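PDB 2WAW: MOBA relate protein from Mycobacterium sp., which is of unknown function but belongs to the MobA-like NTP transferases, and so probably binds a nucleoside triphosphate and transfers its nucleotidyl group. Local coordinates for residues R18-G29 / V182-L192; L117-A127 / P138-F146. All coordinates share one frame; numbering follows the deposited sequence. Where two conformers were deposited one is given.

Contact 1. Residues R18-G29 / V182-L192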
loop_
_atom_site.group_PDB
_atom_site.type_symbol
_atom_site.label_atom_id
_atom_site.label_comp_id
_atom_site.label_asym_id
_atom_site.label_seq_id
_atom_site.Cartn_x
_atom_site.Cartn_y
_atom_site.Cartn_z
ATOM N N ARG A 18 -11.907 -14.037 3.274
ATOM C CA ARG A 18 -11.367 -15.305 3.780
ATOM C C ARG A 18 -11.129 -15.284 5.285
ATOM O O ARG A 18 -11.287 -16.299 5.943
ATOM C CB ARG A 18 -10.083 -15.700 3.059
ATOM C CG ARG A 18 -10.230 -16.004 1.573
ATOM C CD ARG A 18 -11.204 -17.188 1.273
ATOM N NE ARG A 18 -10.976 -18.338 2.148
ATOM C CZ ARG A 18 -9.941 -19.169 2.034
ATOM N NH1 ARG A 18 -9.192 -19.181 0.941
ATOM N NH2 ARG A 18 -9.644 -19.984 3.024
ATOM N N LEU A 19 -10.764 -14.126 5.829
ATOM C CA LEU A 19 -10.574 -13.990 7.278
ATOM C C LEU A 19 -11.881 -14.153 8.050
ATOM O O LEU A 19 -11.889 -14.653 9.177
ATOM C CB LEU A 19 -9.967 -12.627 7.622
ATOM C CG LEU A 19 -8.503 -12.264 7.380
ATOM C CD1 LEU A 19 -7.569 -13.172 8.178
ATOM C CD2 LEU A 19 -8.148 -12.259 5.896
ATOM N N GLY A 20 -12.976 -13.700 7.449
ATOM C CA GLY A 20 -14.264 -13.672 8.115
ATOM C C GLY A 20 -14.469 -12.500 9.050
ATOM O O GLY A 20 -15.434 -12.468 9.813
ATOM N N THR A 21 -13.560 -11.527 8.980
ATOM C CA THR A 21 -13.567 -10.373 9.866
ATOM C C THR A 21 -12.684 -9.324 9.189
ATOM O O THR A 21 -11.835 -9.704 8.386
ATOM C CB THR A 21 -12.993 -10.744 11.254
ATOM O OG1 THR A 21 -13.266 -9.699 12.190
ATOM C CG2 THR A 21 -11.483 -11.007 11.189
ATOM N N PRO A 22 -12.897 -8.021 9.471
ATOM C CA PRO A 22 -12.053 -7.028 8.775
ATOM C C PRO A 22 -10.568 -7.178 9.145
ATOM O O PRO A 22 -10.197 -6.996 10.308
ATOM C CB PRO A 22 -12.627 -5.683 9.254
ATOM C CG PRO A 22 -14.059 -6.007 9.710
ATOM C CD PRO A 22 -13.874 -7.362 10.365
ATOM N N LYS A 23 -9.722 -7.537 8.180
ATOM C CA LYS A 23 -8.312 -7.771 8.502
ATOM C C LYS A 23 -7.611 -6.508 9.024
ATOM O O LYS A 23 -6.650 -6.601 9.783
ATOM C CB LYS A 23 -7.550 -8.366 7.311
ATOM C CG LYS A 23 -7.348 -7.423 6.134
ATOM C CD LYS A 23 -6.823 -8.282 4.972
ATOM C CE LYS A 23 -6.652 -7.515 3.715
ATOM N NZ LYS A 23 -6.123 -8.429 2.668
ATOM N N GLN A 24 -8.115 -5.344 8.612
ATOM C CA GLN A 24 -7.561 -4.043 9.007
ATOM C C GLN A 24 -7.507 -3.923 10.537
ATOM O O GLN A 24 -6.618 -3.265 11.085
ATOM C CB GLN A 24 -8.420 -2.892 8.412
ATOM C CG GLN A 24 -8.471 -2.823 6.857
ATOM C CD GLN A 24 -9.438 -3.821 6.194
ATOM O OE1 GLN A 24 -9.445 -3.987 4.950
ATOM N NE2 GLN A 24 -10.246 -4.495 7.005
ATOM N N LEU A 25 -8.444 -4.572 11.196
ATOM C CA LEU A 25 -8.611 -4.468 12.634
ATOM C C LEU A 25 -8.003 -5.602 13.453
ATOM O O LEU A 25 -8.055 -5.562 14.623
ATOM C CB LEU A 25 -10.097 -4.264 12.992
ATOM C CG LEU A 25 -10.763 -3.061 12.348
ATOM C CD1 LEU A 25 -12.184 -3.074 12.516
ATOM C CD2 LEU A 25 -10.195 -1.765 12.854
ATOM N N LEU A 26 -7.420 -6.573 12.808
ATOM C CA LEU A 26 -6.751 -7.670 13.530
ATOM C C LEU A 26 -5.652 -7.161 14.473
ATOM O O LEU A 26 -4.813 -6.336 14.084
ATOM C CB LEU A 26 -6.155 -8.643 12.536
ATOM C CG LEU A 26 -7.153 -9.378 11.649
ATOM C CD1 LEU A 26 -6.409 -10.017 10.465
ATOM C CD2 LEU A 26 -7.963 -10.418 12.438
ATOM N N PRO A 27 -5.648 -7.644 15.724
ATOM C CA PRO A 27 -4.629 -7.232 16.669
ATOM C C PRO A 27 -3.236 -7.585 16.167
ATOM O O PRO A 27 -3.018 -8.691 15.668
ATOM C CB PRO A 27 -4.961 -8.068 17.914
ATOM C CG PRO A 27 -6.416 -8.324 17.807
ATOM C CD PRO A 27 -6.634 -8.550 16.331
ATOM N N LEU A 28 -2.303 -6.641 16.294
ATOM C CA LEU A 28 -0.918 -6.886 15.968
ATOM C C LEU A 28 -0.124 -6.153 17.042
ATOM O O LEU A 28 0.191 -4.964 16.913
ATOM C CB LEU A 28 -0.594 -6.406 14.545
ATOM C CG LEU A 28 0.610 -7.036 13.840
ATOM C CD1 LEU A 28 0.346 -8.501 13.480
ATOM C CD2 LEU A 28 0.947 -6.231 12.611
ATOM N N GLY A 29 0.123 -6.864 18.137
ATOM C CA GLY A 29 0.798 -6.292 19.300
ATOM C C GLY A 29 -0.064 -5.241 19.963
ATOM O O GLY A 29 -1.237 -5.489 20.269
ATOM N N VAL A 182 -1.659 -10.354 4.250
ATOM C CA VAL A 182 -2.674 -11.165 4.918
ATOM C C VAL A 182 -3.893 -11.390 4.008
ATOM O O VAL A 182 -4.701 -10.468 3.799
ATOM C CB VAL A 182 -3.102 -10.508 6.274
ATOM C CG1 VAL A 182 -4.212 -11.330 6.959
ATOM C CG2 VAL A 182 -1.887 -10.383 7.199
ATOM N N ASP A 183 -3.988 -12.604 3.452
ATOM C CA ASP A 183 -5.141 -13.054 2.657
ATOM C C ASP A 183 -6.033 -13.979 3.472
ATOM O O ASP A 183 -7.257 -14.017 3.282
ATOM C CB ASP A 183 -4.696 -13.872 1.424
ATOM C CG ASP A 183 -4.000 -13.047 0.362
ATOM O OD1 ASP A 183 -4.234 -11.824 0.269
ATOM O OD2 ASP A 183 -3.207 -13.649 -0.406
ATOM N N THR A 184 -5.406 -14.786 4.325
ATOM C CA THR A 184 -6.100 -15.882 4.988
ATOM C C THR A 184 -5.776 -15.826 6.478
ATOM O O THR A 184 -4.844 -15.124 6.886
ATOM C CB THR A 184 -5.601 -17.249 4.478
ATOM O OG1 THR A 184 -4.190 -17.353 4.724
ATOM C CG2 THR A 184 -5.870 -17.428 2.974
ATOM N N TRP A 185 -6.528 -16.569 7.290
ATOM C CA TRP A 185 -6.240 -16.602 8.725
ATOM C C TRP A 185 -4.830 -17.123 8.978
ATOM O O TRP A 185 -4.097 -16.599 9.832
ATOM C CB TRP A 185 -7.267 -17.434 9.510
ATOM C CG TRP A 185 -7.098 -17.171 10.970
ATOM C CD1 TRP A 185 -6.348 -17.898 11.844
ATOM C CD2 TRP A 185 -7.609 -16.052 11.707
ATOM N NE1 TRP A 185 -6.386 -17.319 13.097
ATOM C CE2 TRP A 185 -7.146 -16.181 13.037
ATOM C CE3 TRP A 185 -8.432 -14.956 11.375
ATOM C CZ2 TRP A 185 -7.476 -15.258 14.046
ATOM C CZ3 TRP A 185 -8.758 -14.037 12.378
ATOM C CH2 TRP A 185 -8.273 -14.197 13.695
ATOM N N ASP A 186 -4.413 -18.115 8.196
ATOM C CA ASP A 186 -3.054 -18.627 8.323
ATOM C C ASP A 186 -2.010 -17.529 8.069
ATOM O O ASP A 186 -1.029 -17.446 8.793
ATOM C CB ASP A 186 -2.795 -19.804 7.382
ATOM C CG ASP A 186 -1.487 -20.501 7.688
ATOM O OD1 ASP A 186 -1.409 -21.209 8.714
ATOM O OD2 ASP A 186 -0.532 -20.349 6.902
ATOM N N ASP A 187 -2.232 -16.691 7.059
ATOM C CA ASP A 187 -1.315 -15.583 6.776
ATOM C C ASP A 187 -1.185 -14.665 8.011
ATOM O O ASP A 187 -0.101 -14.195 8.357
ATOM C CB ASP A 187 -1.851 -14.731 5.635
ATOM C CG ASP A 187 -1.651 -15.350 4.257
ATOM O OD1 ASP A 187 -0.855 -16.282 4.093
ATOM O OD2 ASP A 187 -2.280 -14.852 3.306
ATOM N N TYR A 188 -2.321 -14.389 8.638
ATOM C CA TYR A 188 -2.373 -13.518 9.818
ATOM C C TYR A 188 -1.543 -14.104 10.951
ATOM O O TYR A 188 -0.742 -13.400 11.551
ATOM C CB TYR A 188 -3.815 -13.322 10.276
ATOM C CG TYR A 188 -3.914 -12.676 11.638
ATOM C CD1 TYR A 188 -3.255 -11.458 11.922
ATOM C CD2 TYR A 188 -4.660 -13.273 12.639
ATOM C CE1 TYR A 188 -3.344 -10.882 13.192
ATOM C CE2 TYR A 188 -4.768 -12.704 13.888
ATOM C CZ TYR A 188 -4.110 -11.510 14.159
ATOM O OH TYR A 188 -4.232 -10.937 15.399
ATOM N N GLU A 189 -1.735 -15.390 11.243
ATOM C CA GLU A 189 -0.993 -16.008 12.335
ATOM C C GLU A 189 0.497 -16.013 12.056
ATOM O O GLU A 189 1.288 -15.836 12.984
ATOM C CB GLU A 189 -1.503 -17.408 12.644
ATOM C CG GLU A 189 -2.955 -17.419 13.111
ATOM C CD GLU A 189 -3.206 -18.438 14.200
ATOM O OE1 GLU A 189 -2.345 -19.324 14.408
ATOM O OE2 GLU A 189 -4.245 -18.323 14.872
ATOM N N ARG A 190 0.878 -16.180 10.779
ATOM C CA ARG A 190 2.298 -16.152 10.386
ATOM C C ARG A 190 2.890 -14.758 10.606
ATOM O O ARG A 190 4.026 -14.611 11.089
ATOM C CB ARG A 190 2.482 -16.536 8.913
ATOM C CG ARG A 190 2.213 -17.991 8.562
ATOM C CD ARG A 190 2.586 -18.238 7.091
ATOM N NE ARG A 190 1.530 -18.949 6.373
ATOM C CZ ARG A 190 0.854 -18.460 5.333
ATOM N NH1 ARG A 190 1.129 -17.258 4.858
ATOM N NH2 ARG A 190 -0.100 -19.181 4.753
ATOM N N LEU A 191 2.130 -13.735 10.246
ATOM C CA LEU A 191 2.582 -12.379 10.455
ATOM C C LEU A 191 2.664 -12.048 11.931
ATOM O O LEU A 191 3.576 -11.457 12.365
ATOM C CB LEU A 191 1.708 -11.363 9.708
ATOM C CG LEU A 191 2.013 -9.898 9.913
ATOM C CD1 LEU A 191 3.352 -9.599 9.339
ATOM C CD2 LEU A 191 0.910 -9.069 9.262
ATOM N N LEU A 192 1.678 -12.461 12.682
ATOM C CA LEU A 192 1.687 -12.187 14.095
ATOM C C LEU A 192 2.886 -12.871 14.785
ATOM O O LEU A 192 3.500 -12.302 15.612
ATOM C CB LEU A 192 0.371 -12.598 14.755
ATOM C CG LEU A 192 0.291 -12.476 16.274
ATOM C CD1 LEU A 192 0.377 -11.042 16.704
ATOM C CD2 LEU A 192 -0.955 -13.106 16.766
HETATM O O HOH W 1 -8.760 -17.843 6.165
HETATM O O HOH W 2 -9.412 -12.393 2.522
#
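Tyr188 reaches from the helix that starts at Trp185 to the backbone of Pro27: its OH donates to Pro27 O at 2.6 Å, lying in the carbonyl plane on a lone pair, while the oxygen sits at the edge of the ring. Leu26 covers one face of that ring, with Leu26 CD1 4.0 Å from the centroid of Tyr188 in a CH-pi contact. The other methyl of Leu26, CD2, turns to Trp185 and lies 3.7 Å from its CZ3, so the two methyls of one leucine touch two different rings. Leu19 CD1 touches Trp185 CE3 at 3.8 Å, Leu19 CD2 lies against Asp183 O, and Thr21 CG2 lies at the indole edge. At the start of the segment 182-192, the chain of Lys23, extended beyond CG, brings NZ to Val182 O at 2.7 Å, almost in line with the carbonyl bond. Farther along, Leu28 CD1 packs on Leu191 and Leu192.

The segment 18-29 follows the first strand of the GT-A-like alpha/beta domain, where nucleotidyltransferases of this family carry their glycine-rich nucleotide-binding loop and a lysine after it; Lys23 is consistent with that lysine. Its NZ also bonds to Tyr15 O, and Asp105 OD2 receives Val182 N.

Behind this shell, a capping box sets the start of the helix: Asp187 N donates to Thr184 OG1 at 3.1 Å, and Thr184 N to Asp187 OD2 at 3.3 Å, from above the carboxylate plane. Asp183 N is a further donor, on the anti lone pair of OD2. Two waters bridge the backbones, Arg18 O to Trp185 N and Arg18 N to Asp183 O.

Contact 2. Residues L117-A127 / P138-F146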
loop_
_atom_site.group_PDB
_atom_site.type_symbol
_atom_site.label_atom_id
_atom_site.label_comp_id
_atom_site.label_asym_id
_atom_site.label_seq_id
_atom_site.Cartn_x
_atom_site.Cartn_y
_atom_site.Cartn_z
ATOM N N LEU A 117 13.105 3.602 -2.930
ATOM C CA LEU A 117 12.173 3.460 -4.045
ATOM C C LEU A 117 11.892 4.794 -4.713
ATOM O O LEU A 117 11.925 4.905 -5.946
ATOM C CB LEU A 117 10.866 2.802 -3.570
ATOM C CG LEU A 117 9.731 2.749 -4.602
ATOM C CD1 LEU A 117 10.078 1.736 -5.731
ATOM C CD2 LEU A 117 8.447 2.404 -3.883
ATOM N N ILE A 118 11.604 5.817 -3.899
ATOM C CA ILE A 118 11.288 7.141 -4.442
ATOM C C ILE A 118 12.491 7.693 -5.205
ATOM O O ILE A 118 12.333 8.268 -6.280
ATOM C CB ILE A 118 10.881 8.094 -3.313
ATOM C CG1 ILE A 118 9.468 7.747 -2.816
ATOM C CG2 ILE A 118 10.912 9.530 -3.778
ATOM C CD1 ILE A 118 9.093 8.387 -1.461
ATOM N N ALA A 119 13.680 7.478 -4.660
ATOM C CA ALA A 119 14.880 8.044 -5.262
ATOM C C ALA A 119 15.089 7.413 -6.642
ATOM O O ALA A 119 15.382 8.122 -7.623
ATOM C CB ALA A 119 16.081 7.799 -4.365
ATOM N N GLY A 120 14.915 6.088 -6.716
ATOM C CA GLY A 120 15.014 5.365 -7.994
ATOM C C GLY A 120 13.873 5.705 -8.940
ATOM O O GLY A 120 14.022 5.649 -10.163
ATOM N N GLY A 121 12.733 6.075 -8.376
ATOM C CA GLY A 121 11.566 6.434 -9.179
ATOM C C GLY A 121 11.592 7.805 -9.830
ATOM O O GLY A 121 10.876 8.042 -10.798
ATOM N N ARG A 122 12.399 8.730 -9.313
ATOM C CA ARG A 122 12.585 10.013 -10.001
ATOM C C ARG A 122 13.050 9.691 -11.427
ATOM O O ARG A 122 14.074 9.058 -11.621
ATOM C CB ARG A 122 13.630 10.889 -9.298
ATOM C CG ARG A 122 13.493 11.026 -7.785
ATOM C CD ARG A 122 12.186 11.685 -7.344
ATOM N NE ARG A 122 12.174 11.991 -5.913
ATOM C CZ ARG A 122 11.205 12.680 -5.289
ATOM N NH1 ARG A 122 10.153 13.137 -5.972
ATOM N NH2 ARG A 122 11.300 12.925 -3.988
ATOM N N GLY A 123 12.290 10.111 -12.426
ATOM C CA GLY A 123 12.674 9.807 -13.810
ATOM C C GLY A 123 12.477 8.379 -14.321
ATOM O O GLY A 123 12.900 8.071 -15.441
ATOM N N ALA A 124 11.854 7.510 -13.516
ATOM C CA ALA A 124 11.334 6.221 -14.012
ATOM C C ALA A 124 9.808 6.295 -14.077
ATOM O O ALA A 124 9.172 6.949 -13.243
ATOM C CB ALA A 124 11.771 5.064 -13.135
ATOM N N THR A 125 9.223 5.633 -15.067
ATOM C CA THR A 125 7.768 5.609 -15.215
ATOM C C THR A 125 7.104 4.800 -14.100
ATOM O O THR A 125 6.148 5.265 -13.482
ATOM C CB THR A 125 7.342 5.092 -16.615
ATOM O OG1 THR A 125 7.887 5.953 -17.622
ATOM C CG2 THR A 125 5.834 5.069 -16.752
ATOM N N ILE A 126 7.626 3.597 -13.850
ATOM C CA ILE A 126 7.227 2.750 -12.722
ATOM C C ILE A 126 8.495 2.256 -12.039
ATOM O O ILE A 126 9.509 2.038 -12.697
ATOM C CB ILE A 126 6.411 1.519 -13.201
ATOM C CG1 ILE A 126 5.094 1.971 -13.850
ATOM C CG2 ILE A 126 6.169 0.533 -12.058
ATOM C CD1 ILE A 126 4.338 0.872 -14.592
ATOM N N ALA A 127 8.459 2.121 -10.721
ATOM C CA ALA A 127 9.550 1.392 -10.050
ATOM C C ALA A 127 8.982 0.420 -9.040
ATOM O O ALA A 127 7.872 0.616 -8.529
ATOM C CB ALA A 127 10.496 2.355 -9.396
ATOM N N PRO A 138 6.692 -1.853 -1.654
ATOM C CA PRO A 138 5.978 -0.733 -2.304
ATOM C C PRO A 138 6.318 -0.535 -3.787
ATOM O O PRO A 138 7.431 -0.905 -4.249
ATOM C CB PRO A 138 6.393 0.479 -1.457
ATOM C CG PRO A 138 7.798 0.114 -0.950
ATOM C CD PRO A 138 7.745 -1.386 -0.733
ATOM N N PHE A 139 5.345 0.032 -4.522
ATOM C CA PHE A 139 5.527 0.362 -5.938
ATOM C C PHE A 139 5.543 1.877 -6.098
ATOM O O PHE A 139 4.862 2.587 -5.358
ATOM C CB PHE A 139 4.385 -0.174 -6.806
ATOM C CG PHE A 139 4.248 -1.679 -6.832
ATOM C CD1 PHE A 139 5.352 -2.519 -6.667
ATOM C CD2 PHE A 139 3.000 -2.234 -7.075
ATOM C CE1 PHE A 139 5.203 -3.918 -6.732
ATOM C CE2 PHE A 139 2.833 -3.621 -7.148
ATOM C CZ PHE A 139 3.924 -4.457 -6.966
ATOM N N TRP A 140 6.326 2.368 -7.059
ATOM C CA TRP A 140 6.260 3.765 -7.471
ATOM C C TRP A 140 5.571 3.845 -8.802
ATOM O O TRP A 140 5.891 3.085 -9.703
ATOM C CB TRP A 140 7.675 4.342 -7.566
ATOM C CG TRP A 140 7.829 5.548 -8.451
ATOM C CD1 TRP A 140 8.164 5.560 -9.775
ATOM C CD2 TRP A 140 7.695 6.924 -8.058
ATOM N NE1 TRP A 140 8.242 6.856 -10.233
ATOM C CE2 TRP A 140 7.951 7.712 -9.200
ATOM C CE3 TRP A 140 7.367 7.564 -6.850
ATOM C CZ2 TRP A 140 7.897 9.120 -9.170
ATOM C CZ3 TRP A 140 7.322 8.952 -6.815
ATOM C CH2 TRP A 140 7.578 9.718 -7.972
ATOM N N VAL A 141 4.638 4.793 -8.937
ATOM C CA VAL A 141 3.980 5.073 -10.215
ATOM C C VAL A 141 4.006 6.576 -10.457
ATOM O O VAL A 141 3.474 7.357 -9.650
ATOM C CB VAL A 141 2.537 4.546 -10.254
ATOM C CG1 VAL A 141 1.919 4.766 -11.658
ATOM C CG2 VAL A 141 2.506 3.063 -9.899
ATOM N N SER A 142 4.587 6.969 -11.597
ATOM C CA SER A 142 4.787 8.355 -11.959
ATOM C C SER A 142 3.460 8.929 -12.442
ATOM O O SER A 142 2.603 8.190 -12.920
ATOM C CB SER A 142 5.840 8.462 -13.077
ATOM O OG SER A 142 5.373 7.827 -14.256
ATOM N N ARG A 143 3.304 10.238 -12.288
ATOM C CA ARG A 143 2.089 10.940 -12.691
ATOM C C ARG A 143 1.707 10.651 -14.148
ATOM O O ARG A 143 0.520 10.555 -14.469
ATOM C CB ARG A 143 2.275 12.446 -12.492
ATOM C CG ARG A 143 1.102 13.273 -13.041
ATOM C CD ARG A 143 1.168 14.722 -12.570
ATOM N NE ARG A 143 0.972 14.816 -11.127
ATOM C CZ ARG A 143 -0.214 14.804 -10.519
ATOM N NH1 ARG A 143 -1.343 14.712 -11.217
ATOM N NH2 ARG A 143 -0.270 14.881 -9.197
ATOM N N GLY A 144 2.711 10.476 -15.006
ATOM C CA GLY A 144 2.478 10.234 -16.436
ATOM C C GLY A 144 1.636 9.014 -16.761
ATOM O O GLY A 144 1.006 8.955 -17.820
ATOM N N VAL A 145 1.600 8.037 -15.858
ATOM C CA VAL A 145 0.780 6.844 -16.091
ATOM C C VAL A 145 -0.406 6.691 -15.117
ATOM O O VAL A 145 -1.010 5.612 -14.998
ATOM C CB VAL A 145 1.646 5.563 -16.176
ATOM C CG1 VAL A 145 2.525 5.625 -17.426
ATOM C CG2 VAL A 145 2.506 5.409 -14.946
ATOM N N PHE A 146 -0.736 7.778 -14.423
ATOM C CA PHE A 146 -1.949 7.814 -13.594
ATOM C C PHE A 146 -3.190 7.378 -14.392
ATOM O O PHE A 146 -4.039 6.670 -13.867
ATOM C CB PHE A 146 -2.184 9.213 -13.000
ATOM C CG PHE A 146 -1.329 9.544 -11.793
ATOM C CD1 PHE A 146 -0.342 8.670 -11.316
ATOM C CD2 PHE A 146 -1.516 10.769 -11.139
ATOM C CE1 PHE A 146 0.441 9.014 -10.208
ATOM C CE2 PHE A 146 -0.749 11.131 -10.035
ATOM C CZ PHE A 146 0.247 10.242 -9.554
#
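Trp140 has CG anti to its own backbone N (chi1 157°), and a chi2 of -92° turns the ring plane so that one face meets the last turn of helix 111-121. That face lies against Gly121, whose CA is 3.6 Å from the centroid of the five-membered ring of Trp140 in a CH-pi contact; with no side chain at Gly121, the indole face rests directly on the backbone. At the ring edge Trp140 NE1 donates to Ala124 O at 3.2 Å. That oxygen lies in the indole plane, although the N-H meets it from above the carbonyl plane. The type II turn from Gly121 to Ala124 sets this carbonyl in place.

Ser142 has its OG between its backbone N and its carbonyl carbon (chi1 64°), and this brings the hydroxyl to Thr125 O at 2.8 Å, on a lone pair. Ser142 N donates to the same oxygen nearly end-on, so two donors from one residue grip Thr125 O. Close by, Thr125 CG2 and Val145 CG1 are pressed together at 3.4 Å, tighter than ordinary carbon contact.

Leu117 CD2 lies 3.7 Å from Pro138 CB, while Leu117 CG packs on Trp140 CB. Ala127 and Trp140 form a hydrogen-bonded antiparallel pair, with Trp140 N to Ala127 O at 2.8 Å, and Ile126 with Val141 forms the neighbouring non-hydrogen-bonded pair. Leu161 and Ile162 of helix 158-163 touch Ile126. The end of helix 111-121 thus turns into hairpin strand 126-131 and packs on its partner strand 134-142, in the mixed sheet of a GT-A-like fold.

How the contacts relate
Contacts 1 and 2 lie on opposite sides of the chain's centre, their own centres about 30 Å apart and their nearest atoms about 13 Å apart, and they do not touch. In sequence, contact 1 closes a long excursion of the chain, bringing the C-terminal helix back to the early loop of the domain, and contact 2 lies within that excursion. Contact 1 takes in the end of the presumed nucleotide-binding loop, and a triethylene glycol, probably from the crystallisation liquor, lies about 4 Å from Gly29. Contact 2 is the more buried of the two. Strand 98-103 of the central sheet neighbours the hairpin strand 134-142, and Asp105, just beyond 98-103, bonds to Val182 of contact 1.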